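Local coordinates for protein alpha-L-arabinofuranosidase B (Aspergillus kawachii, PDB 6SXT) that hydrolyses terminal non-reducing alpha-L-arabinofuranosides from arabinoxylan, arabinan and arabinogalactan side chains, aiding the breakdown of plant hemicellulose, at residues L428-S434 with N470-E476. Residues are numbered along the deposited sequence; the frame is centred on the assembly and turned at random.
Sequences LNGEGTS and NNDVSFE. With NAG (2-acetamido-2-deoxy-beta-D-glucopyranose), chain D.
Thr433 and Phe475 exchange two backbone hydrogen bonds, Thr433 N to Phe475 O and Phe475 N to Thr433 O, both 2.9 Å, forming a single antiparallel bridge of the hydrogen-bonded kind. Gly432, at positive phi, brings its CA within 3.4 Å of Phe475 O in a CA-H...O contact. One residue further along the strand, the Ser434 hydroxyl donates to Val473 O over 2.8 Å, reaching the carbonyl from above its plane, and accepts from Leu428 N.

Ser474 OG works both ways, giving its proton to Asn470 O, four residues back in the short helix 469-472, and accepting the N-H of Asn429 N at 3.2 Å. With CG held between its own N and carbonyl carbon (chi1 74°), the Asn429 amide lies over Ser474 CB. Its OD1 closes an Asx turn by accepting from Glu431 N, while ND2 points almost straight at Asn471 OD1 (2.9 Å, 169° at the hydrogen); the two amide planes are 58° apart. Thr339 OG1 is a further partner of ND2.

Both segments belong to the beta-trefoil arabinose-binding domain: 428-434 covers the turn of the hairpin 422-426/433-437, and 470-476 runs from a short helix into strand 475-479. Asp472, a substrate-binding residue, faces away from the hairpin and is salt-bridged to Arg446.

Apolar contact is small: Leu428 CD1 meets Val473 CG2 at 3.8 Å, and Leu428 CB lies against the Asn470 amide, whose ND2 bonds to Asn67 O of the catalytic domain. A water joins that ND2 to Leu428 O and to O7 of the N-acetylglucosamine. At the other end the like charges Glu431 OE1 and Glu476 OE2 stand 4.5 Å apart; a second water donates to Glu476 OE2, its approach to Glu431 OE1 being doubtfully short.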
ATOM      1  N   LEU A 428       2.890   2.612  21.649  1.00 18.34           N
ATOM      2  CA  LEU A 428       2.046   3.822  21.619  1.00 19.90           C
ATOM      3  C   LEU A 428       1.902   4.422  23.021  1.00 22.03           C
ATOM      4  O   LEU A 428       1.718   5.645  23.119  1.00 19.34           O
ATOM      5  CB  LEU A 428       0.707   3.557  20.984  1.00 18.13           C
ATOM      6  CG  LEU A 428       0.722   3.086  19.537  1.00 21.50           C
ATOM      7  CD1 LEU A 428      -0.687   3.167  18.955  1.00 21.27           C
ATOM      8  CD2 LEU A 428       1.702   3.846  18.677  1.00 24.36           C
ATOM      9  N   ASN A 429       1.955   3.613  24.095  1.00 21.01           N
ATOM     10  CA  ASN A 429       1.890   4.174  25.466  1.00 21.26           C
ATOM     11  C   ASN A 429       3.262   4.311  26.098  1.00 23.31           C
ATOM     12  O   ASN A 429       3.327   4.588  27.298  1.00 23.75           O
ATOM     13  CB  ASN A 429       0.917   3.343  26.323  1.00 21.36           C
ATOM     14  CG  ASN A 429       1.491   2.006  26.707  1.00 21.03           C
ATOM     15  OD1 ASN A 429       2.623   1.709  26.338  1.00 20.18           O
ATOM     16  ND2 ASN A 429       0.677   1.232  27.417  1.00 21.67           N
ATOM     17  N   GLY A 430       4.356   4.097  25.373  1.00 21.34           N
ATOM     18  CA  GLY A 430       5.726   4.189  25.889  1.00 21.74           C
ATOM     19  C   GLY A 430       6.184   2.996  26.716  1.00 23.23           C
ATOM     20  O   GLY A 430       7.309   3.018  27.141  1.00 26.22           O
ATOM     21  N   GLU A 431       5.392   1.930  26.808  1.00 22.24           N
ATOM     22  CA  GLU A 431       5.790   0.740  27.602  1.00 23.41           C
ATOM     23  C   GLU A 431       6.075  -0.414  26.635  1.00 22.23           C
ATOM     24  O   GLU A 431       5.151  -1.198  26.364  1.00 25.36           O
ATOM     25  CB  GLU A 431       4.680   0.398  28.582  1.00 24.29           C
ATOM     26  CG  GLU A 431       4.316   1.512  29.561  1.00 30.37           C
ATOM     27  CD  GLU A 431       3.294   1.082  30.620  1.00 34.27           C
ATOM     28  OE1 GLU A 431       3.490   0.011  31.206  1.00 33.27           O
ATOM     29  OE2 GLU A 431       2.328   1.811  30.848  1.00 38.94           O
ATOM     30  N   GLY A 432       7.302  -0.497  26.162  1.00 21.65           N
ATOM     31  CA  GLY A 432       7.798  -1.598  25.313  1.00 22.41           C
ATOM     32  C   GLY A 432       7.519  -1.364  23.844  1.00 21.31           C
ATOM     33  O   GLY A 432       8.040  -0.372  23.263  1.00 20.83           O
ATOM     34  N   THR A 433       6.836  -2.308  23.202  1.00 18.96           N
ATOM     35  CA  THR A 433       6.696  -2.364  21.744  1.00 18.84           C
ATOM     36  C   THR A 433       5.223  -2.433  21.392  1.00 19.90           C
ATOM     37  O   THR A 433       4.417  -2.982  22.123  1.00 18.56           O
ATOM     38  CB  THR A 433       7.455  -3.567  21.164  1.00 19.98           C
ATOM     39  OG1 THR A 433       7.523  -3.379  19.749  1.00 19.87           O
ATOM     40  CG2 THR A 433       6.754  -4.875  21.489  1.00 21.40           C
ATOM     41  N   SER A 434       4.878  -1.908  20.227  1.00 16.63           N
ATOM     42  CA  SER A 434       3.624  -2.214  19.540  1.00 17.89           C
ATOM     43  C   SER A 434       4.019  -3.026  18.301  1.00 21.76           C
ATOM     44  O   SER A 434       4.981  -2.647  17.618  1.00 29.84           O
ATOM     45  CB  SER A 434       2.814  -0.991  19.187  1.00 18.83           C
ATOM     46  OG  SER A 434       2.461  -0.283  20.390  1.00 18.75           O
ATOM     47  N   ASN A 470      -4.426   2.431  22.682  1.00 19.52           N
ATOM     48  CA  ASN A 470      -2.983   2.633  22.839  1.00 18.58           C
ATOM     49  C   ASN A 470      -2.445   1.627  23.874  1.00 19.93           C
ATOM     50  O   ASN A 470      -1.373   1.061  23.667  1.00 20.47           O
ATOM     51  CB  ASN A 470      -2.627   4.050  23.249  1.00 20.05           C
ATOM     52  CG  ASN A 470      -2.710   5.042  22.096  1.00 20.39           C
ATOM     53  OD1 ASN A 470      -3.204   4.724  21.018  1.00 21.77           O
ATOM     54  ND2 ASN A 470      -2.173   6.221  22.381  1.00 23.68           N
ATOM     55  N   ASN A 471      -3.116   1.478  25.016  1.00 20.03           N
ATOM     56  CA  ASN A 471      -2.609   0.530  26.050  1.00 20.49           C
ATOM     57  C   ASN A 471      -2.695  -0.915  25.541  1.00 18.54           C
ATOM     58  O   ASN A 471      -1.693  -1.678  25.736  1.00 20.50           O
ATOM     59  CB  ASN A 471      -3.394   0.724  27.348  1.00 20.80           C
ATOM     60  CG  ASN A 471      -3.003   1.986  28.069  1.00 20.95           C
ATOM     61  OD1 ASN A 471      -1.885   2.480  27.950  1.00 23.40           O
ATOM     62  ND2 ASN A 471      -3.913   2.454  28.918  1.00 25.40           N
ATOM     63  N   ASP A 472      -3.768  -1.263  24.857  1.00 19.39           N
ATOM     64  CA  ASP A 472      -4.074  -2.656  24.437  1.00 19.79           C
ATOM     65  C   ASP A 472      -3.182  -3.094  23.269  1.00 21.16           C
ATOM     66  O   ASP A 472      -3.184  -4.295  22.979  1.00 19.95           O
ATOM     67  CB  ASP A 472      -5.530  -2.865  24.078  1.00 20.15           C
ATOM     68  CG  ASP A 472      -6.540  -2.638  25.213  1.00 22.31           C
ATOM     69  OD1 ASP A 472      -6.085  -2.391  26.383  1.00 24.13           O
ATOM     70  OD2 ASP A 472      -7.728  -2.666  24.873  1.00 21.16           O
ATOM     71  N   VAL A 473      -2.409  -2.169  22.665  1.00 19.92           N
ATOM     72  CA  VAL A 473      -1.435  -2.544  21.606  1.00 18.22           C
ATOM     73  C   VAL A 473      -0.003  -2.350  22.087  1.00 18.22           C
ATOM     74  O   VAL A 473       0.914  -2.451  21.253  1.00 18.05           O
ATOM     75  CB  VAL A 473      -1.704  -1.773  20.294  1.00 17.42           C
ATOM     76  CG1 VAL A 473      -3.108  -1.963  19.790  1.00 17.77           C
ATOM     77  CG2 VAL A 473      -1.309  -0.295  20.401  1.00 19.71           C
ATOM     78  N   SER A 474       0.240  -2.150  23.374  1.00 18.17           N
ATOM     79  CA  SER A 474       1.579  -1.922  23.910  1.00 18.26           C
ATOM     80  C   SER A 474       1.948  -3.110  24.801  1.00 18.53           C
ATOM     81  O   SER A 474       1.155  -3.411  25.740  1.00 19.93           O
ATOM     82  CB  SER A 474       1.652  -0.623  24.666  1.00 19.89           C
ATOM     83  OG  SER A 474       1.378   0.489  23.773  1.00 19.76           O
ATOM     84  N   PHE A 475       3.072  -3.729  24.537  1.00 19.44           N
ATOM     85  CA  PHE A 475       3.531  -4.941  25.275  1.00 20.91           C
ATOM     86  C   PHE A 475       4.967  -4.763  25.689  1.00 20.00           C
ATOM     87  O   PHE A 475       5.817  -4.368  24.892  1.00 20.42           O
ATOM     88  CB  PHE A 475       3.385  -6.183  24.406  1.00 20.34           C
ATOM     89  CG  PHE A 475       1.977  -6.409  23.974  1.00 19.29           C
ATOM     90  CD1 PHE A 475       1.059  -7.106  24.766  1.00 19.95           C
ATOM     91  CD2 PHE A 475       1.507  -5.864  22.788  1.00 18.84           C
ATOM     92  CE1 PHE A 475      -0.230  -7.309  24.344  1.00 20.01           C
ATOM     93  CE2 PHE A 475       0.208  -6.068  22.376  1.00 18.61           C
ATOM     94  CZ  PHE A 475      -0.678  -6.784  23.141  1.00 20.16           C
ATOM     95  N   GLU A 476       5.289  -5.116  26.938  1.00 20.20           N
ATOM     96  CA  GLU A 476       6.682  -5.131  27.395  1.00 20.05           C
ATOM     97  C   GLU A 476       7.349  -6.433  27.001  1.00 21.56           C
ATOM     98  O   GLU A 476       6.734  -7.510  27.144  1.00 23.94           O
ATOM     99  CB  GLU A 476       6.743  -4.944  28.909  1.00 24.42           C
ATOM    100  CG  GLU A 476       6.468  -3.512  29.343  1.00 29.95           C
ATOM    101  CD  GLU A 476       7.629  -2.546  29.166  1.00 29.84           C
ATOM    102  OE1 GLU A 476       8.684  -2.922  28.624  1.00 29.86           O
ATOM    103  OE2 GLU A 476       7.457  -1.396  29.614  1.00 34.53           O
TER
HETATM  104  C1  NAG D 504       4.750   8.087  23.263  1.00 20.76           C
HETATM  105  C2  NAG D 504       4.882   8.007  24.778  1.00 19.96           C
HETATM  106  C3  NAG D 504       6.360   8.138  25.192  1.00 19.80           C
HETATM  107  C4  NAG D 504       7.241   7.157  24.400  1.00 20.72           C
HETATM  108  C5  NAG D 504       6.884   7.113  22.917  1.00 21.65           C
HETATM  109  C6  NAG D 504       7.574   5.933  22.187  1.00 24.57           C
HETATM  110  C7  NAG D 504       2.807   8.712  25.899  1.00 24.73           C
HETATM  111  C8  NAG D 504       2.013   9.843  26.454  1.00 28.06           C
HETATM  112  N2  NAG D 504       4.029   9.007  25.427  1.00 22.09           N
HETATM  113  O3  NAG D 504       6.541   7.930  26.631  1.00 22.65           O
HETATM  114  O4  NAG D 504       8.628   7.424  24.625  1.00 22.93           O
HETATM  115  O5  NAG D 504       5.472   6.995  22.666  1.00 21.94           O
HETATM  116  O6  NAG D 504       7.220   4.673  22.835  1.00 21.97           O
HETATM  117  O7  NAG D 504       2.365   7.562  25.883  1.00 26.65           O
HETATM  118  O   HOH W   1      -0.626   6.783  24.904  1.00 34.93           O
HETATM  119  O   HOH W   2       5.451  -1.284  31.770  1.00 42.88           O